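Local coordinates for protein tryptophan decarboxylase 1 (Oryza sativa subsp. japonica, PDB 6KHO) that decarboxylates L-tryptophan to tryptamine and 5-hydroxy-L-tryptophan to serotonin with the help of pyridoxal 5'-phosphate, working as a homodimer, at residues Glu137-Met149 and Gly386-Val398. Sequence-based numbering, arbitrary orientation.
Sequences EMEVLALDWLAQM and GLKLWMVMRTYGV
Met138 crosses the indole of Trp390 at about a right angle. The methionine methyl CE lies over the indole face, 3.5 Å from the centroid of the five-membered ring, a CH-pi contact, while SD sits obliquely near the six-membered ring in a Met-aromatic contact. Trp390 chi1 of 167°, which sets CG anti to the backbone N, turns one indole face to Met138 and the NE1 edge to Trp145, whose CH2 lies 3.4 Å from Trp390 NE1, the two ring planes inclined at 48°; Arg394 CB covers the other face. Replacing Trp390 by an alanine would probably leave the Met138 methyl without its ring and open a gap beside Trp145.

Two knobs interlock. Ala142 fits among Gly386, Leu389, Trp390 and Met393; Met393 returns the fit among Ala142, Trp145, Leu146 and Met149, its SD 3.7 Å from Trp145 CB. Gly386 CA comes within 4.1 Å of Glu139 CA, where a CB on Gly386 would clash.

The polar link is a water bridging Glu139 OE1 and Gly386 N; Glu139 also forms a salt bridge with Arg382. Arg394, its CD 4.1 Å from Trp145 CH2, pairs through NE with Glu83 of the second subunit. Helices 133-149 and 386-420, their segments crossing at 43°, form a buried helix pair at the dimer interface of this PLP-dependent group II decarboxylase.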
# COMPACT_ATOMS: atom_id res chain seq x y z
N GLU A 137 9.06 -4.89 -15.34
CA GLU A 137 8.97 -6.04 -16.23
C GLU A 137 8.76 -7.34 -15.47
O GLU A 137 8.09 -8.24 -15.97
CB GLU A 137 10.22 -6.11 -17.11
CG GLU A 137 10.35 -4.87 -18.01
CD GLU A 137 11.01 -5.13 -19.36
OE1 GLU A 137 11.27 -6.30 -19.72
OE2 GLU A 137 11.29 -4.14 -20.06
N MET A 138 9.33 -7.47 -14.27
CA MET A 138 9.07 -8.67 -13.49
C MET A 138 7.65 -8.68 -12.95
O MET A 138 7.03 -9.75 -12.83
CB MET A 138 10.05 -8.81 -12.33
CG MET A 138 9.77 -10.06 -11.48
SD MET A 138 11.26 -10.76 -10.73
CE MET A 138 11.84 -11.79 -12.11
N GLU A 139 7.12 -7.52 -12.57
CA GLU A 139 5.72 -7.48 -12.17
C GLU A 139 4.82 -7.93 -13.31
O GLU A 139 3.89 -8.72 -13.11
CB GLU A 139 5.35 -6.07 -11.71
CG GLU A 139 3.89 -5.96 -11.27
CD GLU A 139 3.66 -4.78 -10.34
OE1 GLU A 139 4.61 -4.37 -9.63
OE2 GLU A 139 2.52 -4.24 -10.36
N VAL A 140 5.09 -7.44 -14.52
CA VAL A 140 4.30 -7.88 -15.67
C VAL A 140 4.45 -9.38 -15.89
O VAL A 140 3.47 -10.09 -16.16
CB VAL A 140 4.70 -7.07 -16.92
CG1 VAL A 140 4.06 -7.69 -18.16
CG2 VAL A 140 4.26 -5.60 -16.76
N LEU A 141 5.67 -9.90 -15.77
CA LEU A 141 5.88 -11.32 -16.00
C LEU A 141 5.18 -12.17 -14.94
O LEU A 141 4.55 -13.18 -15.26
CB LEU A 141 7.39 -11.63 -16.02
CG LEU A 141 7.83 -13.08 -16.20
CD1 LEU A 141 7.52 -13.54 -17.60
CD2 LEU A 141 9.31 -13.21 -15.94
N ALA A 142 5.28 -11.77 -13.66
CA ALA A 142 4.59 -12.51 -12.60
C ALA A 142 3.08 -12.50 -12.81
O ALA A 142 2.41 -13.52 -12.63
CB ALA A 142 4.94 -11.93 -11.22
N LEU A 143 2.53 -11.36 -13.20
CA LEU A 143 1.09 -11.30 -13.47
C LEU A 143 0.71 -12.24 -14.61
O LEU A 143 -0.31 -12.94 -14.54
CB LEU A 143 0.68 -9.87 -13.81
CG LEU A 143 0.62 -8.92 -12.62
CD1 LEU A 143 0.71 -7.48 -13.10
CD2 LEU A 143 -0.67 -9.18 -11.82
N ASP A 144 1.52 -12.26 -15.67
CA ASP A 144 1.26 -13.14 -16.80
C ASP A 144 1.33 -14.61 -16.40
O ASP A 144 0.48 -15.41 -16.80
CB ASP A 144 2.25 -12.83 -17.91
CG ASP A 144 1.81 -13.37 -19.24
OD1 ASP A 144 2.12 -14.54 -19.55
OD2 ASP A 144 1.11 -12.64 -19.96
N TRP A 145 2.37 -14.99 -15.64
CA TRP A 145 2.47 -16.37 -15.17
C TRP A 145 1.25 -16.76 -14.36
O TRP A 145 0.70 -17.86 -14.53
CB TRP A 145 3.72 -16.55 -14.30
CG TRP A 145 5.03 -16.68 -15.02
CD1 TRP A 145 5.31 -16.37 -16.32
CD2 TRP A 145 6.26 -17.13 -14.43
NE1 TRP A 145 6.65 -16.62 -16.58
CE2 TRP A 145 7.24 -17.08 -15.44
CE3 TRP A 145 6.61 -17.58 -13.16
CZ2 TRP A 145 8.57 -17.47 -15.20
CZ3 TRP A 145 7.92 -17.96 -12.92
CH2 TRP A 145 8.89 -17.90 -13.94
N LEU A 146 0.83 -15.90 -13.42
CA LEU A 146 -0.35 -16.21 -12.60
C LEU A 146 -1.61 -16.31 -13.46
O LEU A 146 -2.47 -17.18 -13.23
CB LEU A 146 -0.52 -15.15 -11.51
CG LEU A 146 -1.78 -15.28 -10.63
CD1 LEU A 146 -1.81 -16.64 -9.90
CD2 LEU A 146 -1.84 -14.13 -9.63
N ALA A 147 -1.75 -15.41 -14.44
CA ALA A 147 -2.88 -15.49 -15.35
C ALA A 147 -2.89 -16.82 -16.10
O ALA A 147 -3.95 -17.39 -16.37
CB ALA A 147 -2.86 -14.31 -16.32
N GLN A 148 -1.70 -17.35 -16.43
CA GLN A 148 -1.63 -18.66 -17.08
C GLN A 148 -2.07 -19.76 -16.12
O GLN A 148 -2.83 -20.66 -16.51
CB GLN A 148 -0.22 -18.95 -17.59
CG GLN A 148 0.23 -18.07 -18.74
CD GLN A 148 1.66 -18.35 -19.14
OE1 GLN A 148 2.04 -19.51 -19.35
NE2 GLN A 148 2.47 -17.30 -19.24
N MET A 149 -1.59 -19.73 -14.87
CA MET A 149 -2.04 -20.71 -13.88
C MET A 149 -3.56 -20.68 -13.71
O MET A 149 -4.20 -21.73 -13.60
CB MET A 149 -1.35 -20.48 -12.54
CG MET A 149 0.17 -20.58 -12.57
SD MET A 149 0.87 -20.96 -10.95
CE MET A 149 0.27 -19.60 -9.94
N GLY A 386 6.55 -7.51 -7.35
CA GLY A 386 6.62 -8.61 -8.30
C GLY A 386 7.64 -9.66 -7.90
O GLY A 386 7.47 -10.83 -8.24
N LEU A 387 8.68 -9.27 -7.16
CA LEU A 387 9.77 -10.19 -6.88
C LEU A 387 9.30 -11.38 -6.06
O LEU A 387 9.58 -12.54 -6.40
CB LEU A 387 10.91 -9.44 -6.18
CG LEU A 387 12.19 -10.26 -5.96
CD1 LEU A 387 12.76 -10.74 -7.29
CD2 LEU A 387 13.24 -9.43 -5.22
N LYS A 388 8.58 -11.13 -4.96
CA LYS A 388 8.18 -12.25 -4.11
C LYS A 388 7.19 -13.16 -4.81
O LYS A 388 7.25 -14.38 -4.65
CB LYS A 388 7.60 -11.75 -2.78
CG LYS A 388 6.30 -10.96 -2.89
CD LYS A 388 5.86 -10.48 -1.52
CE LYS A 388 4.85 -9.34 -1.63
NZ LYS A 388 4.43 -8.86 -0.27
N LEU A 389 6.29 -12.59 -5.62
CA LEU A 389 5.33 -13.43 -6.34
C LEU A 389 6.04 -14.31 -7.38
O LEU A 389 5.73 -15.50 -7.50
CB LEU A 389 4.27 -12.55 -7.01
CG LEU A 389 3.13 -13.32 -7.66
CD1 LEU A 389 2.56 -14.37 -6.70
CD2 LEU A 389 2.04 -12.36 -8.18
N TRP A 390 6.99 -13.74 -8.12
CA TRP A 390 7.78 -14.54 -9.06
C TRP A 390 8.59 -15.61 -8.32
O TRP A 390 8.66 -16.76 -8.76
CB TRP A 390 8.69 -13.64 -9.88
CG TRP A 390 9.75 -14.38 -10.65
CD1 TRP A 390 9.59 -15.10 -11.80
CD2 TRP A 390 11.14 -14.48 -10.30
NE1 TRP A 390 10.79 -15.65 -12.18
CE2 TRP A 390 11.76 -15.29 -11.28
CE3 TRP A 390 11.92 -13.99 -9.24
CZ2 TRP A 390 13.13 -15.60 -11.25
CZ3 TRP A 390 13.29 -14.29 -9.22
CH2 TRP A 390 13.87 -15.09 -10.22
N MET A 391 9.19 -15.25 -7.19
CA MET A 391 10.01 -16.23 -6.47
C MET A 391 9.19 -17.42 -5.98
O MET A 391 9.69 -18.55 -5.95
CB MET A 391 10.70 -15.55 -5.30
CG MET A 391 11.93 -14.76 -5.71
SD MET A 391 13.02 -14.55 -4.30
CE MET A 391 14.42 -13.79 -5.12
N VAL A 392 7.95 -17.17 -5.57
CA VAL A 392 7.08 -18.27 -5.14
C VAL A 392 6.81 -19.22 -6.30
O VAL A 392 6.96 -20.44 -6.18
CB VAL A 392 5.77 -17.71 -4.54
CG1 VAL A 392 4.70 -18.79 -4.48
CG2 VAL A 392 6.04 -17.12 -3.17
N MET A 393 6.39 -18.67 -7.45
CA MET A 393 6.11 -19.51 -8.61
C MET A 393 7.37 -20.17 -9.16
O MET A 393 7.35 -21.35 -9.53
CB MET A 393 5.42 -18.70 -9.71
CG MET A 393 3.94 -18.41 -9.45
SD MET A 393 3.15 -17.38 -10.72
CE MET A 393 4.07 -15.83 -10.56
N ARG A 394 8.48 -19.41 -9.23
CA ARG A 394 9.71 -19.95 -9.81
C ARG A 394 10.31 -21.05 -8.95
O ARG A 394 10.85 -22.03 -9.48
CB ARG A 394 10.74 -18.82 -10.01
CG ARG A 394 12.10 -19.28 -10.62
CD ARG A 394 11.84 -19.92 -11.98
NE ARG A 394 13.04 -20.22 -12.77
CZ ARG A 394 13.41 -21.44 -13.11
NH1 ARG A 394 12.70 -22.48 -12.69
NH2 ARG A 394 14.49 -21.64 -13.86
N THR A 395 10.23 -20.93 -7.63
CA THR A 395 10.89 -21.91 -6.77
C THR A 395 10.02 -23.16 -6.59
O THR A 395 10.53 -24.29 -6.68
CB THR A 395 11.23 -21.29 -5.41
OG1 THR A 395 11.97 -20.07 -5.60
CG2 THR A 395 12.08 -22.25 -4.56
N TYR A 396 8.72 -22.99 -6.35
CA TYR A 396 7.85 -24.12 -6.02
C TYR A 396 7.19 -24.76 -7.24
O TYR A 396 7.02 -25.98 -7.27
CB TYR A 396 6.78 -23.68 -5.03
CG TYR A 396 7.37 -23.10 -3.76
CD1 TYR A 396 8.45 -23.72 -3.13
CD2 TYR A 396 6.88 -21.92 -3.22
CE1 TYR A 396 9.01 -23.19 -1.98
CE2 TYR A 396 7.44 -21.38 -2.05
CZ TYR A 396 8.50 -22.03 -1.45
OH TYR A 396 9.04 -21.51 -0.31
N GLY A 397 6.83 -23.97 -8.26
CA GLY A 397 6.22 -24.51 -9.46
C GLY A 397 4.73 -24.76 -9.32
O GLY A 397 4.16 -24.79 -8.23
N VAL A 398 4.07 -24.96 -10.47
CA VAL A 398 2.61 -25.05 -10.51
C VAL A 398 2.11 -26.27 -9.74
O VAL A 398 1.15 -26.18 -8.96
CB VAL A 398 2.10 -25.07 -11.97
CG1 VAL A 398 0.56 -25.14 -11.98
CG2 VAL A 398 2.58 -23.83 -12.75
O HOH W 1 6.97 -4.99 -8.89